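Side-chain contacts in sulfoquinovosidase (Escherichia coli, PDB 5AEG), which hydrolyses sulfoquinovosyl diacylglycerides and simple sulfoquinovosides to release sulfoquinovose, which the bacterium degrades by sulfoglycolysis: residues 47-50 and 55-58; 165-168 and 172-175. One frame throughout, in Å; residues are numbered along the deposited sequence.

Interaction 1 (47-50 and 55-58); sequences DIDM and FSIK
The tip of an antiparallel beta hairpin brings Ile48 against Ile57 and Phe55, where strand 39-49 turns back into strand 56-74 in the N-terminal part of this family 31 glycoside hydrolase. Four backbone hydrogen bonds join the hydrogen-bonded pairs Asp47-Lys58 and Asp49-Ser56; the shortest runs from Ser56 N to Asp49 O, 2.6 Å and nearly straight at 170°. Ile48 and Ile57, the non-hydrogen-bonded pair between them, lie side by side on one face, with Ile48 CG1 3.8 Å from Ile57 CD1. The other branch, Ile48 CG2, stands anti to its own backbone N and meets the Phe55 ring at its edge, in the ring plane, 3.8 Å from CD2 of Phe55. Cut back to alanine, Ile48 would lose both branches, which would probably leave Ile57 CD1 and the CD2 side of the Phe55 ring without this neighbour and open a gap between them. Beyond the strands, Met50 runs alongside Phe55, its CG 3.9 Å from Phe55 CE2. Met50 SD makes an oblique Met-aromatic contact, 5.4 Å from the centroid of the Phe55 ring. The opposite face is polar: one water is hydrogen-bonded to Asp47 O (2.7 Å from the water oxygen), Asp49 OD2 and Ser56 OG, while the aliphatic part of Lys58 lies beside Asp47. Around the hairpin, Trp149 meets Phe55 edge-to-face, His426 of helix 422-444 meets the same ring, and the loop after strand 401-404 touches Ile48 and Met50 through Thr412.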
loop_
_atom_site.group_PDB
_atom_site.type_symbol
_atom_site.label_atom_id
_atom_site.label_comp_id
_atom_site.label_asym_id
_atom_site.label_seq_id
_atom_site.Cartn_x
_atom_site.Cartn_y
_atom_site.Cartn_z
ATOM N N ASP A 47 10.468 -2.651 23.130
ATOM C CA ASP A 47 11.747 -3.359 22.990
ATOM C C ASP A 47 11.986 -3.601 21.510
ATOM O O ASP A 47 11.415 -4.514 20.938
ATOM C CB ASP A 47 11.629 -4.677 23.722
ATOM C CG ASP A 47 12.945 -5.498 23.696
ATOM O OD1 ASP A 47 13.932 -4.978 23.179
ATOM O OD2 ASP A 47 12.962 -6.641 24.209
ATOM N N ILE A 48 12.744 -2.721 20.913
ATOM C CA ILE A 48 12.845 -2.615 19.456
ATOM C C ILE A 48 14.227 -2.987 19.002
ATOM O O ILE A 48 15.185 -2.422 19.538
ATOM C CB ILE A 48 12.592 -1.197 19.013
ATOM C CG1 ILE A 48 11.159 -0.831 19.362
ATOM C CG2 ILE A 48 12.788 -1.054 17.499
ATOM C CD1 ILE A 48 10.812 0.638 19.161
ATOM N N ASP A 49 14.339 -3.977 18.096
ATOM C CA ASP A 49 15.608 -4.194 17.376
ATOM C C ASP A 49 15.308 -3.897 15.918
ATOM O O ASP A 49 14.480 -4.616 15.330
ATOM C CB ASP A 49 16.090 -5.624 17.567
ATOM C CG ASP A 49 16.441 -5.922 19.008
ATOM O OD1 ASP A 49 17.274 -5.205 19.582
ATOM O OD2 ASP A 49 15.800 -6.808 19.576
ATOM N N MET A 50 15.904 -2.812 15.397
ATOM C CA MET A 50 15.557 -2.285 14.097
ATOM C C MET A 50 15.893 -3.200 12.916
ATOM O O MET A 50 15.122 -3.263 11.886
ATOM C CB MET A 50 16.233 -0.973 13.892
ATOM C CG MET A 50 15.774 0.020 14.946
ATOM S SD MET A 50 16.097 1.743 14.569
ATOM C CE MET A 50 17.915 1.808 14.828
ATOM N N PHE A 55 12.121 -4.666 11.393
ATOM C CA PHE A 55 11.965 -4.427 12.800
ATOM C C PHE A 55 11.557 -5.647 13.566
ATOM O O PHE A 55 10.592 -6.343 13.222
ATOM C CB PHE A 55 10.899 -3.350 13.062
ATOM C CG PHE A 55 11.322 -1.990 12.779
ATOM C CD1 PHE A 55 11.167 -1.415 11.518
ATOM C CD2 PHE A 55 11.831 -1.185 13.804
ATOM C CE1 PHE A 55 11.522 -0.144 11.263
ATOM C CE2 PHE A 55 12.166 0.108 13.557
ATOM C CZ PHE A 55 12.037 0.668 12.291
ATOM N N SER A 56 12.232 -5.856 14.688
ATOM C CA SER A 56 11.716 -6.747 15.714
ATOM C C SER A 56 11.202 -5.854 16.838
ATOM O O SER A 56 11.952 -5.119 17.417
ATOM C CB SER A 56 12.830 -7.621 16.260
ATOM O OG SER A 56 12.369 -8.246 17.425
ATOM N N ILE A 57 9.916 -5.880 17.063
ATOM C CA ILE A 57 9.266 -4.942 17.992
ATOM C C ILE A 57 8.388 -5.738 18.909
ATOM O O ILE A 57 7.497 -6.430 18.496
ATOM C CB ILE A 57 8.605 -3.711 17.312
ATOM C CG1 ILE A 57 7.819 -2.899 18.353
ATOM C CG2 ILE A 57 7.767 -4.056 16.084
ATOM C CD1 ILE A 57 7.671 -1.442 17.953
ATOM N N LYS A 58 8.680 -5.696 20.185
ATOM C CA LYS A 58 7.812 -6.369 21.159
ATOM C C LYS A 58 7.699 -5.584 22.471
ATOM O O LYS A 58 8.507 -4.719 22.722
ATOM C CB LYS A 58 8.352 -7.745 21.451
ATOM C CG LYS A 58 9.677 -7.699 22.177
ATOM C CD LYS A 58 9.811 -8.920 23.095
ATOM C CE LYS A 58 9.823 -10.232 22.334
ATOM N NZ LYS A 58 10.983 -10.230 21.403
HETATM O O HOH W 1 12.712 -6.574 19.820
#

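Interaction 2 (165-168 and 172-175); sequences WQAD and NAGG
Asp168 turns its carboxylate back over Gly174 at the C-terminal end of helix 162-169, in the galactose mutarotase-like N-terminal region, where the loop that follows folds back on the helix. Asp168 OD1 accepts from Gly174 N at 2.9 Å, a bent bond (137°) whose donor stands above the carboxylate plane. The first torsion of Asp168, -88°, brings this oxygen to the loop, while OD2 forms a salt bridge with Lys159, which also bonds Gly175 O. The carboxylate thus ties the helix end to two other parts of the chain. Gly174, with no side chain, lets Asp168 OD1 come within 3.3 Å of its CA. One residue earlier, Ala167 points its CB toward the loop and packs 3.5 Å from Gly174 N and 4.0 Å from Ala173 CB. Asn172 directs its CB away from the helix; its ND2 bonds the O of Asn54, which lies between the hairpin strands, and its side chain rests on Phe51 and Trp179. The backbone adds a longer bond, Ala173 N to Ala167 O at 3.2 Å, its donor well above the carbonyl plane. A water bridges the carboxylate and the loop: it hydrogen-bonds Asp168 OD1 (2.7 Å from the water oxygen) and Asn172 O, and accepts from Gly175 N at 2.9 Å from that oxygen.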
loop_
_atom_site.group_PDB
_atom_site.type_symbol
_atom_site.label_atom_id
_atom_site.label_comp_id
_atom_site.label_asym_id
_atom_site.label_seq_id
_atom_site.Cartn_x
_atom_site.Cartn_y
_atom_site.Cartn_z
ATOM N N TRP A 165 13.398 -18.507 5.747
ATOM C CA TRP A 165 14.403 -19.000 6.716
ATOM C C TRP A 165 15.771 -18.468 6.357
ATOM O O TRP A 165 16.528 -17.948 7.220
ATOM C CB TRP A 165 14.393 -20.520 6.778
ATOM C CG TRP A 165 15.553 -21.026 7.613
ATOM C CD1 TRP A 165 15.612 -21.072 8.960
ATOM C CD2 TRP A 165 16.805 -21.523 7.134
ATOM N NE1 TRP A 165 16.868 -21.534 9.367
ATOM C CE2 TRP A 165 17.609 -21.814 8.263
ATOM C CE3 TRP A 165 17.341 -21.712 5.868
ATOM C CZ2 TRP A 165 18.933 -22.308 8.145
ATOM C CZ3 TRP A 165 18.672 -22.215 5.752
ATOM C CH2 TRP A 165 19.442 -22.487 6.902
ATOM N N GLN A 166 16.116 -18.558 5.073
ATOM C CA GLN A 166 17.361 -17.928 4.605
ATOM C C GLN A 166 17.510 -16.423 4.889
ATOM O O GLN A 166 18.563 -15.934 5.411
ATOM C CB GLN A 166 17.556 -18.156 3.099
ATOM C CG GLN A 166 17.743 -19.586 2.702
ATOM C CD GLN A 166 17.901 -19.735 1.199
ATOM O OE1 GLN A 166 16.930 -19.686 0.438
ATOM N NE2 GLN A 166 19.114 -19.769 0.764
ATOM N N ALA A 167 16.440 -15.659 4.606
ATOM C CA ALA A 167 16.470 -14.214 4.813
ATOM C C ALA A 167 16.569 -13.932 6.326
ATOM O O ALA A 167 17.177 -12.973 6.715
ATOM C CB ALA A 167 15.196 -13.595 4.236
ATOM N N ASP A 168 15.901 -14.744 7.131
ATOM C CA ASP A 168 15.934 -14.565 8.619
ATOM C C ASP A 168 17.324 -14.855 9.214
ATOM O O ASP A 168 17.645 -14.314 10.247
ATOM C CB ASP A 168 14.939 -15.504 9.310
ATOM C CG ASP A 168 13.539 -14.918 9.434
ATOM O OD1 ASP A 168 13.395 -13.714 9.183
ATOM O OD2 ASP A 168 12.602 -15.699 9.822
ATOM N N ASN A 172 17.098 -10.682 10.046
ATOM C CA ASN A 172 15.707 -10.832 10.434
ATOM C C ASN A 172 14.835 -10.416 9.247
ATOM O O ASN A 172 13.753 -9.814 9.433
ATOM C CB ASN A 172 15.388 -9.914 11.635
ATOM C CG ASN A 172 14.144 -10.314 12.318
ATOM O OD1 ASN A 172 13.946 -11.493 12.546
ATOM N ND2 ASN A 172 13.286 -9.368 12.691
ATOM N N ALA A 173 15.290 -10.736 8.037
ATOM C CA ALA A 173 14.644 -10.190 6.812
ATOM C C ALA A 173 13.512 -11.016 6.210
ATOM O O ALA A 173 12.887 -10.539 5.195
ATOM C CB ALA A 173 15.697 -9.882 5.770
ATOM N N GLY A 174 13.231 -12.176 6.761
ATOM C CA GLY A 174 12.215 -13.095 6.190
ATOM C C GLY A 174 10.816 -12.487 6.376
ATOM O O GLY A 174 9.939 -12.659 5.516
ATOM N N GLY A 175 10.583 -11.837 7.542
ATOM C CA GLY A 175 9.247 -11.315 7.859
ATOM C C GLY A 175 8.234 -12.374 8.177
ATOM O O GLY A 175 8.551 -13.548 8.434
HETATM O O HOH W 2 11.787 -11.762 10.169
#

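In the fold
Interaction 1 is a surface contact between neighbouring strands, with one buried residue, Phe55, whereas interaction 2 is partly buried and folds a loop onto the end of a helix. The strands of 47-50 and 55-58 are held by regular backbone bonding with an apolar face; 165-168 and 172-175 depend more on one carboxylate, small residues and water. The two contacts touch: Asn172 ND2 packs 4.0 Å from Ser56 CB. Both approach the catalytic centre, the Phe55 side chain lying about 7 Å from that of Glu408, an active-site residue by similarity, and the side chain of Ala173 about 8 Å from that of Asp472, the inferred proton donor.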